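PDB 3QYY: response regulator from Xanthomonas campestris pv. campestris, which probably makes the second messenger cyclic di-GMP through its GGDEF diguanylate cyclase domain, the part that binds cyclic di-GMP as an inhibitor at the active site. Local coordinates for residues E123-C135 against A151-R165. Sequence-based numbering, arbitrary orientation.
Sequences EAPLHVSAGSAVC and AMYRAKFSGGRRLVR
With CG of His127 and of Arg161 each anti to its own carbonyl carbon (chi1 -62° and -57°), the two side chains run side by side, and CD of Arg161 settles over one face of the imidazole, 3.5 Å from the centroid of the His127 ring, in a CH-pi contact. The guanidinium, turned steeply to that ring, brings Arg161 NH2 above His127 NE2 at 3.6 Å and pairs with Glu117. Lys156 leaves with CG anti to its backbone N (chi1 173°) and bends at chi2 and chi3, which lays CE beside Ser129 OG at 3.7 Å. Its ammonium continues to salt bridges with Asp49, a magnesium ligand, and Asp51, and Asp51 also bonds the Ser129 hydroxyl; the lysine is thus a second-shell group that would probably offset the negative charge at the metal site.

Further along, the backbones zip together as parallel strands: Ala130 N gives to Arg162 O at 2.9 Å, and Ala130 O receives Val164 N, also at 2.9 Å. Ser132 N then meets Val164 O at 3.0 Å. Gly131 CA lies 3.4 Å from Met152 N and 3.6 Å from Ala151 CB, so helix and strand backbones touch here. A Schellman motif at Gly159 ends that helix and turns the chain toward the sheet.

The whole is a worked example of the beta-alpha-beta unit: helix 141-157 covers one face of the sheet, while Leu163, touching Ala130, faces helix 102-116 on the other, and strand 128-134 lies between strand 44-50, its antiparallel neighbour, and strand 162-165, one edge of the sheet within this chain.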
# COMPACT_ATOMS: atom_id res chain seq x y z
N GLU B 123 -19.15 -16.07 4.26
CA GLU B 123 -18.36 -14.84 3.93
C GLU B 123 -16.87 -15.10 4.05
O GLU B 123 -16.42 -15.85 4.92
CB GLU B 123 -18.76 -13.69 4.86
CG GLU B 123 -18.57 -13.98 6.34
CD GLU B 123 -19.51 -15.05 6.86
OE1 GLU B 123 -20.74 -14.86 6.77
OE2 GLU B 123 -19.01 -16.09 7.36
N ALA B 124 -16.09 -14.48 3.16
CA ALA B 124 -14.64 -14.64 3.16
C ALA B 124 -14.01 -14.08 4.44
O ALA B 124 -14.37 -12.99 4.89
CB ALA B 124 -14.04 -13.95 1.94
N PRO B 125 -13.06 -14.82 5.03
CA PRO B 125 -12.38 -14.40 6.26
C PRO B 125 -11.37 -13.28 6.00
O PRO B 125 -10.66 -13.29 5.00
CB PRO B 125 -11.69 -15.68 6.72
CG PRO B 125 -11.32 -16.32 5.43
CD PRO B 125 -12.58 -16.14 4.60
N LEU B 126 -11.33 -12.31 6.91
CA LEU B 126 -10.41 -11.19 6.78
C LEU B 126 -9.22 -11.31 7.72
O LEU B 126 -9.38 -11.62 8.90
CB LEU B 126 -11.13 -9.86 7.05
CG LEU B 126 -12.20 -9.37 6.07
CD1 LEU B 126 -13.44 -10.25 6.14
CD2 LEU B 126 -12.56 -7.93 6.42
N HIS B 127 -8.03 -11.06 7.19
CA HIS B 127 -6.80 -11.10 7.96
C HIS B 127 -6.30 -9.66 8.03
O HIS B 127 -6.19 -8.99 7.00
CB HIS B 127 -5.78 -12.01 7.27
CG HIS B 127 -6.23 -13.43 7.15
ND1 HIS B 127 -5.55 -14.36 6.39
CD2 HIS B 127 -7.29 -14.08 7.68
CE1 HIS B 127 -6.18 -15.53 6.47
NE2 HIS B 127 -7.24 -15.38 7.24
N VAL B 128 -6.01 -9.19 9.24
CA VAL B 128 -5.59 -7.81 9.43
C VAL B 128 -4.38 -7.61 10.34
O VAL B 128 -4.24 -8.27 11.36
CB VAL B 128 -6.76 -6.98 10.01
CG1 VAL B 128 -6.32 -5.53 10.24
CG2 VAL B 128 -7.95 -7.04 9.08
N SER B 129 -3.52 -6.67 9.94
CA SER B 129 -2.34 -6.30 10.72
C SER B 129 -2.72 -4.98 11.39
O SER B 129 -3.14 -4.04 10.71
CB SER B 129 -1.13 -6.10 9.82
OG SER B 129 -0.66 -7.34 9.32
N ALA B 130 -2.56 -4.90 12.70
CA ALA B 130 -2.93 -3.68 13.42
C ALA B 130 -1.88 -3.17 14.39
O ALA B 130 -1.11 -3.95 14.97
CB ALA B 130 -4.25 -3.90 14.15
N GLY B 131 -1.87 -1.85 14.57
CA GLY B 131 -0.94 -1.21 15.49
C GLY B 131 -1.69 -0.15 16.28
O GLY B 131 -2.56 0.55 15.74
N SER B 132 -1.37 -0.02 17.56
CA SER B 132 -2.05 0.97 18.40
C SER B 132 -1.09 1.90 19.14
O SER B 132 0.08 1.58 19.35
CB SER B 132 -2.96 0.27 19.42
OG SER B 132 -2.20 -0.52 20.32
N ALA B 133 -1.62 3.06 19.52
CA ALA B 133 -0.87 4.06 20.28
C ALA B 133 -1.87 4.80 21.16
O ALA B 133 -3.00 5.06 20.74
CB ALA B 133 -0.17 5.04 19.33
N VAL B 134 -1.46 5.14 22.38
CA VAL B 134 -2.34 5.84 23.31
C VAL B 134 -1.95 7.31 23.44
O VAL B 134 -0.77 7.64 23.51
CB VAL B 134 -2.32 5.18 24.71
CG1 VAL B 134 -2.81 3.75 24.61
CG2 VAL B 134 -0.90 5.22 25.27
N CYS B 135 -2.95 8.18 23.46
CA CYS B 135 -2.68 9.61 23.59
C CYS B 135 -2.26 9.93 25.01
O CYS B 135 -2.83 9.42 25.98
CB CYS B 135 -3.93 10.42 23.22
SG CYS B 135 -3.64 12.20 23.07
N ALA B 151 3.71 0.70 14.81
CA ALA B 151 3.25 -0.50 15.49
C ALA B 151 2.58 -1.44 14.50
O ALA B 151 2.76 -2.66 14.56
CB ALA B 151 2.29 -0.14 16.62
N MET B 152 1.80 -0.88 13.58
CA MET B 152 1.12 -1.68 12.56
C MET B 152 2.17 -2.40 11.71
O MET B 152 2.03 -3.59 11.43
CB MET B 152 0.24 -0.77 11.69
CG MET B 152 -0.50 -1.49 10.56
SD MET B 152 0.54 -1.79 9.10
CE MET B 152 0.49 -0.16 8.30
N TYR B 153 3.21 -1.68 11.31
CA TYR B 153 4.27 -2.27 10.49
C TYR B 153 4.99 -3.42 11.20
O TYR B 153 5.44 -4.37 10.56
CB TYR B 153 5.27 -1.20 10.06
CG TYR B 153 4.77 -0.34 8.92
CD1 TYR B 153 4.50 -0.89 7.66
CD2 TYR B 153 4.54 1.03 9.10
CE1 TYR B 153 4.01 -0.10 6.62
CE2 TYR B 153 4.05 1.82 8.06
CZ TYR B 153 3.79 1.25 6.83
OH TYR B 153 3.31 2.03 5.81
N ARG B 154 5.10 -3.33 12.52
CA ARG B 154 5.73 -4.41 13.27
C ARG B 154 4.83 -5.63 13.23
O ARG B 154 5.30 -6.75 13.12
CB ARG B 154 6.00 -4.00 14.72
CG ARG B 154 7.17 -3.04 14.87
CD ARG B 154 7.84 -3.20 16.23
NE ARG B 154 6.97 -2.81 17.34
CZ ARG B 154 6.54 -1.57 17.55
NH1 ARG B 154 6.90 -0.59 16.73
NH2 ARG B 154 5.76 -1.31 18.59
N ALA B 155 3.52 -5.40 13.33
CA ALA B 155 2.56 -6.50 13.29
C ALA B 155 2.61 -7.16 11.91
O ALA B 155 2.65 -8.38 11.79
CB ALA B 155 1.16 -5.98 13.57
N LYS B 156 2.61 -6.33 10.87
CA LYS B 156 2.64 -6.80 9.50
C LYS B 156 3.85 -7.69 9.21
O LYS B 156 3.70 -8.78 8.65
CB LYS B 156 2.65 -5.60 8.54
CG LYS B 156 2.86 -5.96 7.08
CD LYS B 156 1.64 -6.63 6.46
CE LYS B 156 0.52 -5.63 6.23
NZ LYS B 156 -0.60 -6.21 5.43
N PHE B 157 5.03 -7.24 9.59
CA PHE B 157 6.25 -8.00 9.34
C PHE B 157 6.50 -9.15 10.30
O PHE B 157 7.48 -9.89 10.15
CB PHE B 157 7.46 -7.07 9.31
CG PHE B 157 7.64 -6.36 8.01
CD1 PHE B 157 6.73 -5.40 7.59
CD2 PHE B 157 8.71 -6.68 7.17
CE1 PHE B 157 6.87 -4.77 6.35
CE2 PHE B 157 8.87 -6.06 5.93
CZ PHE B 157 7.94 -5.10 5.52
N SER B 158 5.63 -9.33 11.29
CA SER B 158 5.78 -10.42 12.23
C SER B 158 4.82 -11.55 11.87
O SER B 158 4.66 -12.51 12.61
CB SER B 158 5.52 -9.95 13.67
OG SER B 158 4.17 -9.58 13.84
N GLY B 159 4.17 -11.41 10.71
CA GLY B 159 3.23 -12.44 10.28
C GLY B 159 1.81 -11.95 10.05
O GLY B 159 1.00 -12.67 9.48
N GLY B 160 1.52 -10.74 10.51
CA GLY B 160 0.18 -10.20 10.33
C GLY B 160 -0.84 -10.86 11.24
O GLY B 160 -0.48 -11.54 12.20
N ARG B 161 -2.12 -10.65 10.94
CA ARG B 161 -3.21 -11.21 11.72
C ARG B 161 -2.98 -11.02 13.22
O ARG B 161 -3.18 -11.94 14.01
CB ARG B 161 -3.39 -12.70 11.42
CG ARG B 161 -3.65 -13.01 9.95
CD ARG B 161 -4.43 -14.31 9.80
NE ARG B 161 -3.79 -15.44 10.45
CZ ARG B 161 -4.34 -16.64 10.57
NH1 ARG B 161 -3.69 -17.62 11.18
NH2 ARG B 161 -5.56 -16.87 10.09
N ARG B 162 -2.57 -9.82 13.61
CA ARG B 162 -2.30 -9.52 15.01
C ARG B 162 -2.24 -8.02 15.27
O ARG B 162 -2.14 -7.22 14.34
CB ARG B 162 -0.98 -10.16 15.43
CG ARG B 162 0.21 -9.66 14.62
CD ARG B 162 1.46 -10.47 14.92
NE ARG B 162 1.93 -10.28 16.29
CZ ARG B 162 3.00 -10.87 16.80
NH1 ARG B 162 3.35 -10.65 18.06
NH2 ARG B 162 3.72 -11.70 16.05
N LEU B 163 -2.29 -7.66 16.54
CA LEU B 163 -2.22 -6.27 16.97
C LEU B 163 -0.98 -6.05 17.82
O LEU B 163 -0.75 -6.76 18.79
CB LEU B 163 -3.46 -5.90 17.80
CG LEU B 163 -3.35 -4.61 18.63
CD1 LEU B 163 -3.31 -3.40 17.71
CD2 LEU B 163 -4.53 -4.52 19.58
N VAL B 164 -0.18 -5.06 17.44
CA VAL B 164 1.03 -4.71 18.18
C VAL B 164 0.82 -3.30 18.74
O VAL B 164 0.35 -2.42 18.02
CB VAL B 164 2.28 -4.72 17.28
CG1 VAL B 164 3.46 -4.13 18.02
CG2 VAL B 164 2.58 -6.14 16.84
N ARG B 165 1.18 -3.09 20.00
CA ARG B 165 1.01 -1.78 20.63
C ARG B 165 2.32 -1.00 20.68
O ARG B 165 3.40 -1.58 20.80
CB ARG B 165 0.48 -1.94 22.06
CG ARG B 165 1.42 -2.70 22.99
CD ARG B 165 1.04 -2.56 24.46
NE ARG B 165 -0.31 -3.06 24.77
CZ ARG B 165 -0.77 -3.24 26.00
NH1 ARG B 165 0.00 -2.97 27.04
NH2 ARG B 165 -2.00 -3.68 26.20